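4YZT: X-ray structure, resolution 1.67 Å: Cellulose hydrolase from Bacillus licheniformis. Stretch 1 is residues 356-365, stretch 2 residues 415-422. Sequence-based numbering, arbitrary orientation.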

ATOM      1  N   THR A 356       6.959  25.356  16.104  1.00 21.94           N
ATOM      2  CA  THR A 356       6.310  25.718  14.854  1.00 25.20           C
ATOM      3  C   THR A 356       5.788  24.477  14.143  1.00 25.84           C
ATOM      4  O   THR A 356       6.474  23.450  14.058  1.00 24.33           O
ATOM      5  CB  THR A 356       7.270  26.511  13.931  1.00 27.57           C
ATOM      6  OG1 THR A 356       7.583  27.769  14.547  1.00 30.63           O
ATOM      7  CG2 THR A 356       6.634  26.784  12.572  1.00 28.17           C
ATOM      8  N   VAL A 357       4.546  24.572  13.671  1.00 25.19           N
ATOM      9  CA  VAL A 357       3.950  23.556  12.818  1.00 22.23           C
ATOM     10  C   VAL A 357       3.554  24.224  11.511  1.00 23.49           C
ATOM     11  O   VAL A 357       2.757  25.162  11.506  1.00 26.03           O
ATOM     12  CB  VAL A 357       2.707  22.904  13.463  1.00 21.28           C
ATOM     13  CG1 VAL A 357       2.197  21.746  12.613  1.00 21.06           C
ATOM     14  CG2 VAL A 357       3.020  22.419  14.864  1.00 21.35           C
ATOM     15  N   ASP A 358       4.129  23.759  10.405  1.00 22.92           N
ATOM     16  CA  ASP A 358       3.789  24.285   9.091  1.00 23.50           C
ATOM     17  C   ASP A 358       2.647  23.490   8.471  1.00 20.49           C
ATOM     18  O   ASP A 358       2.584  22.269   8.599  1.00 22.73           O
ATOM     19  CB  ASP A 358       5.009  24.261   8.166  1.00 27.19           C
ATOM     20  CG  ASP A 358       6.116  25.194   8.634  1.00 31.88           C
ATOM     21  OD1 ASP A 358       5.819  26.362   8.975  1.00 33.53           O
ATOM     22  OD2 ASP A 358       7.286  24.757   8.654  1.00 34.63           O
ATOM     23  N   ILE A 359       1.742  24.184   7.790  1.00 21.38           N
ATOM     24  CA  ILE A 359       0.597  23.523   7.166  1.00 19.78           C
ATOM     25  C   ILE A 359       0.547  23.769   5.656  1.00 21.05           C
ATOM     26  O   ILE A 359       0.469  24.915   5.213  1.00 24.73           O
ATOM     27  CB  ILE A 359      -0.733  23.999   7.793  1.00 20.62           C
ATOM     28  CG1 ILE A 359      -0.658  23.975   9.322  1.00 23.52           C
ATOM     29  CG2 ILE A 359      -1.900  23.154   7.292  1.00 22.58           C
ATOM     30  CD1 ILE A 359      -1.931  24.460   9.981  1.00 25.38           C
ATOM     31  N   GLN A 360       0.614  22.694   4.876  1.00 22.37           N
ATOM     32  CA  GLN A 360       0.278  22.745   3.456  1.00 22.92           C
ATOM     33  C   GLN A 360      -1.246  22.684   3.341  1.00 21.83           C
ATOM     34  O   GLN A 360      -1.839  21.600   3.354  1.00 19.43           O
ATOM     35  CB  GLN A 360       0.957  21.600   2.688  1.00 23.27           C
ATOM     36  CG  GLN A 360       0.591  21.490   1.214  1.00 25.43           C
ATOM     37  CD  GLN A 360       1.354  20.383   0.502  1.00 27.56           C
ATOM     38  OE1 GLN A 360       2.468  20.029   0.893  1.00 28.65           O
ATOM     39  NE2 GLN A 360       0.756  19.828  -0.539  1.00 27.11           N
ATOM     40  N   LEU A 361      -1.866  23.859   3.253  1.00 22.04           N
ATOM     41  CA  LEU A 361      -3.318  23.988   3.348  1.00 22.24           C
ATOM     42  C   LEU A 361      -4.052  23.328   2.186  1.00 22.75           C
ATOM     43  O   LEU A 361      -5.127  22.767   2.374  1.00 22.49           O
ATOM     44  CB  LEU A 361      -3.704  25.462   3.432  1.00 22.77           C
ATOM     45  CG  LEU A 361      -3.357  26.142   4.753  1.00 24.96           C
ATOM     46  CD1 LEU A 361      -3.570  27.645   4.650  1.00 27.77           C
ATOM     47  CD2 LEU A 361      -4.195  25.561   5.884  1.00 21.48           C
ATOM     48  N   ASN A 362      -3.458  23.384   0.996  1.00 24.54           N
ATOM     49  CA  ASN A 362      -4.089  22.858  -0.217  1.00 25.28           C
ATOM     50  C   ASN A 362      -5.500  23.427  -0.401  1.00 25.62           C
ATOM     51  O   ASN A 362      -6.432  22.700  -0.729  1.00 25.26           O
ATOM     52  CB  ASN A 362      -4.130  21.323  -0.198  1.00 24.78           C
ATOM     53  CG  ASN A 362      -2.747  20.689  -0.361  1.00 25.76           C
ATOM     54  OD1 ASN A 362      -1.893  21.201  -1.082  1.00 27.30           O
ATOM     55  ND2 ASN A 362      -2.532  19.555   0.307  1.00 25.37           N
ATOM     56  N   GLY A 363      -5.648  24.728  -0.162  1.00 27.79           N
ATOM     57  CA  GLY A 363      -6.926  25.406  -0.322  1.00 27.92           C
ATOM     58  C   GLY A 363      -7.832  25.423   0.902  1.00 27.22           C
ATOM     59  O   GLY A 363      -8.866  26.093   0.907  1.00 28.75           O
ATOM     60  N   ASN A 364      -7.449  24.697   1.947  1.00 25.69           N
ATOM     61  CA  ASN A 364      -8.286  24.585   3.136  1.00 23.47           C
ATOM     62  C   ASN A 364      -8.033  25.687   4.166  1.00 25.94           C
ATOM     63  O   ASN A 364      -7.116  26.500   4.019  1.00 23.88           O
ATOM     64  CB  ASN A 364      -8.090  23.210   3.782  1.00 22.94           C
ATOM     65  CG  ASN A 364      -8.672  22.089   2.945  1.00 19.50           C
ATOM     66  OD1 ASN A 364      -9.859  22.088   2.645  1.00 23.03           O
ATOM     67  ND2 ASN A 364      -7.834  21.126   2.563  1.00 18.22           N
ATOM     68  N   VAL A 365      -8.866  25.698   5.205  1.00 25.24           N
ATOM     69  CA  VAL A 365      -8.825  26.704   6.257  1.00 24.82           C
ATOM     70  C   VAL A 365      -8.849  26.018   7.617  1.00 26.77           C
ATOM     71  O   VAL A 365      -9.773  25.251   7.912  1.00 25.63           O
ATOM     72  CB  VAL A 365     -10.019  27.686   6.145  1.00 30.43           C
ATOM     73  CG1 VAL A 365     -10.069  28.613   7.338  1.00 30.37           C
ATOM     74  CG2 VAL A 365      -9.938  28.481   4.853  1.00 30.53           C
ATOM     75  N   THR A 415      -5.334  17.496  17.472  1.00 25.40           N
ATOM     76  CA  THR A 415      -6.119  17.336  16.256  1.00 23.51           C
ATOM     77  C   THR A 415      -6.374  18.692  15.597  1.00 23.90           C
ATOM     78  O   THR A 415      -7.075  19.538  16.146  1.00 26.49           O
ATOM     79  CB  THR A 415      -7.465  16.636  16.545  1.00 24.98           C
ATOM     80  OG1 THR A 415      -7.218  15.323  17.064  1.00 25.01           O
ATOM     81  CG2 THR A 415      -8.299  16.511  15.275  1.00 22.97           C
ATOM     82  N   PHE A 416      -5.779  18.898  14.423  1.00 20.17           N
ATOM     83  CA  PHE A 416      -6.016  20.094  13.631  1.00 20.35           C
ATOM     84  C   PHE A 416      -7.214  19.835  12.726  1.00 20.38           C
ATOM     85  O   PHE A 416      -7.161  18.938  11.884  1.00 21.92           O
ATOM     86  CB  PHE A 416      -4.794  20.465  12.775  1.00 19.64           C
ATOM     87  CG  PHE A 416      -3.548  20.810  13.572  1.00 19.67           C
ATOM     88  CD1 PHE A 416      -2.869  19.836  14.297  1.00 24.15           C
ATOM     89  CD2 PHE A 416      -3.032  22.097  13.554  1.00 20.43           C
ATOM     90  CE1 PHE A 416      -1.726  20.152  15.021  1.00 23.91           C
ATOM     91  CE2 PHE A 416      -1.882  22.417  14.268  1.00 24.83           C
ATOM     92  CZ  PHE A 416      -1.229  21.446  15.004  1.00 22.56           C
ATOM     93  N   THR A 417      -8.290  20.601  12.907  1.00 21.95           N
ATOM     94  CA  THR A 417      -9.479  20.424  12.082  1.00 23.51           C
ATOM     95  C   THR A 417      -9.508  21.472  10.988  1.00 23.56           C
ATOM     96  O   THR A 417      -9.001  22.579  11.175  1.00 23.53           O
ATOM     97  CB  THR A 417     -10.782  20.515  12.913  1.00 26.44           C
ATOM     98  OG1 THR A 417     -10.910  21.826  13.478  1.00 28.36           O
ATOM     99  CG2 THR A 417     -10.779  19.489  14.029  1.00 25.71           C
ATOM    100  N   PHE A 418     -10.096  21.123   9.848  1.00 21.74           N
ATOM    101  CA  PHE A 418     -10.205  22.052   8.727  1.00 23.96           C
ATOM    102  C   PHE A 418     -11.656  22.094   8.260  1.00 24.99           C
ATOM    103  O   PHE A 418     -12.411  21.162   8.515  1.00 24.85           O
ATOM    104  CB  PHE A 418      -9.244  21.645   7.597  1.00 23.11           C
ATOM    105  CG  PHE A 418      -7.802  21.622   8.035  1.00 21.67           C
ATOM    106  CD1 PHE A 418      -7.017  22.761   7.943  1.00 23.31           C
ATOM    107  CD2 PHE A 418      -7.247  20.477   8.587  1.00 19.19           C
ATOM    108  CE1 PHE A 418      -5.696  22.747   8.371  1.00 20.23           C
ATOM    109  CE2 PHE A 418      -5.928  20.464   9.024  1.00 20.94           C
ATOM    110  CZ  PHE A 418      -5.160  21.602   8.916  1.00 19.26           C
ATOM    111  N   HIS A 419     -12.055  23.191   7.622  1.00 23.79           N
ATOM    112  CA  HIS A 419     -13.439  23.346   7.194  1.00 28.88           C
ATOM    113  C   HIS A 419     -13.831  22.210   6.258  1.00 28.50           C
ATOM    114  O   HIS A 419     -14.945  21.697   6.332  1.00 29.95           O
ATOM    115  CB  HIS A 419     -13.649  24.696   6.511  1.00 30.43           C
ATOM    116  CG  HIS A 419     -15.070  24.951   6.108  1.00 36.64           C
ATOM    117  ND1 HIS A 419     -15.474  24.993   4.791  1.00 37.76           N
ATOM    118  CD2 HIS A 419     -16.180  25.182   6.851  1.00 37.93           C
ATOM    119  CE1 HIS A 419     -16.773  25.239   4.739  1.00 37.21           C
ATOM    120  NE2 HIS A 419     -17.224  25.357   5.975  1.00 38.00           N
ATOM    121  N   LYS A 420     -12.902  21.812   5.393  1.00 26.40           N
ATOM    122  CA  LYS A 420     -13.089  20.658   4.513  1.00 22.98           C
ATOM    123  C   LYS A 420     -11.833  19.775   4.486  1.00 22.59           C
ATOM    124  O   LYS A 420     -10.733  20.225   4.821  1.00 22.61           O
ATOM    125  CB  LYS A 420     -13.450  21.113   3.100  1.00 22.69           C
ATOM    126  CG  LYS A 420     -14.803  21.809   3.033  1.00 25.80           C
ATOM    127  CD  LYS A 420     -15.053  22.427   1.670  1.00 30.19           C
ATOM    128  CE  LYS A 420     -16.327  23.273   1.683  1.00 37.61           C
ATOM    129  NZ  LYS A 420     -16.551  23.971   0.382  1.00 41.07           N
ATOM    130  N   GLY A 421     -12.016  18.515   4.106  1.00 19.80           N
ATOM    131  CA  GLY A 421     -10.927  17.557   4.071  1.00 17.46           C
ATOM    132  C   GLY A 421     -10.642  16.968   5.442  1.00 19.33           C
ATOM    133  O   GLY A 421     -11.200  17.402   6.454  1.00 20.08           O
ATOM    134  N   ALA A 422      -9.745  15.986   5.468  1.00 18.51           N
ATOM    135  CA  ALA A 422      -9.439  15.239   6.684  1.00 18.52           C
ATOM    136  C   ALA A 422      -8.783  16.099   7.772  1.00 20.59           C
ATOM    137  O   ALA A 422      -8.080  17.065   7.482  1.00 20.17           O
ATOM    138  CB  ALA A 422      -8.546  14.057   6.337  1.00 20.05           C
TER
HETATM  139  O   HOH W   1     -11.199  23.670   4.575  1.00 22.79           O

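Phe418 has the largest area covered by the opposing stretch, 77 Å² of its surface, and the contact is best read outward from it. Its CA-to-CB bond points toward residues 356-365, and with chi1 at -59° (m) the ring reaches two aliphatic side chains of that stretch. Ile359 CG2 lies 4.0 Å from Phe418 CZ, and Leu361 CD2 lies 4.0 Å from Phe418 CE1. These are ordinary van der Waals separations, and both methyls approach the ring obliquely. The CA-to-CB bond of Ile359 points toward the other stretch, whereas the CA-to-CB bond of Leu361 is sideways and only the end of its side chain comes nearer. Nearer the backbone, Asn364 CB sits 4.3 Å from Phe418 CB.

The strands themselves do not pair here. Their axes come no closer than 11.4 Å, with N-to-C directions 31° apart, so side chains fill the space between them. Phe416, two residues before Phe418 and on the same side of its strand, continues the apolar layer: its CZ is 4.2 Å from Val357 CG1 and its CD2 is 4.4 Å from Ile359 CD1. Ile359 thus touches both rings; its CD1 also lies 4.4 Å from Phe418 CZ. The alternation of an extended strand accounts for the exposed Thr356, Asp358 and Gln360, which make no contact with the other stretch.

Past the end of strand 356-360 the backbones draw together, and Val365 and Asn364, each with 55 Å² covered, take over. Val365 contributes through its carbonyl. His419 N donates a hydrogen bond to Val365 O at 3.1 Å, with an N-H...O angle of 155°, and Phe418 CA approaches the same Val365 O at 3.3 Å in a CA-H...O contact with an angle of 133° at the hydrogen. The CA atoms of Val365 and Phe418 are accordingly just 5.4 Å apart.

Asn364 closes a type I' turn that starts at Leu361, where Asn364 N donates to Leu361 O at 3.0 Å; a weak bond from Asn364 ND2 to Leu361 O, 3.2 Å and 132°, adds to it. Its OD1 lies 3.0 Å from Lys420 O, but both atoms are acceptors, so this proximity is not a hydrogen bond. Water 1 provides the polar link instead: it donates to Asn364 OD1 at 2.8 Å and accepts from Lys420 N at 2.6 Å and Val365 N at 3.2 Å, bridging the two backbones. At Gly421, an ideal CB would fall 3.6 Å from Asn364 ND2.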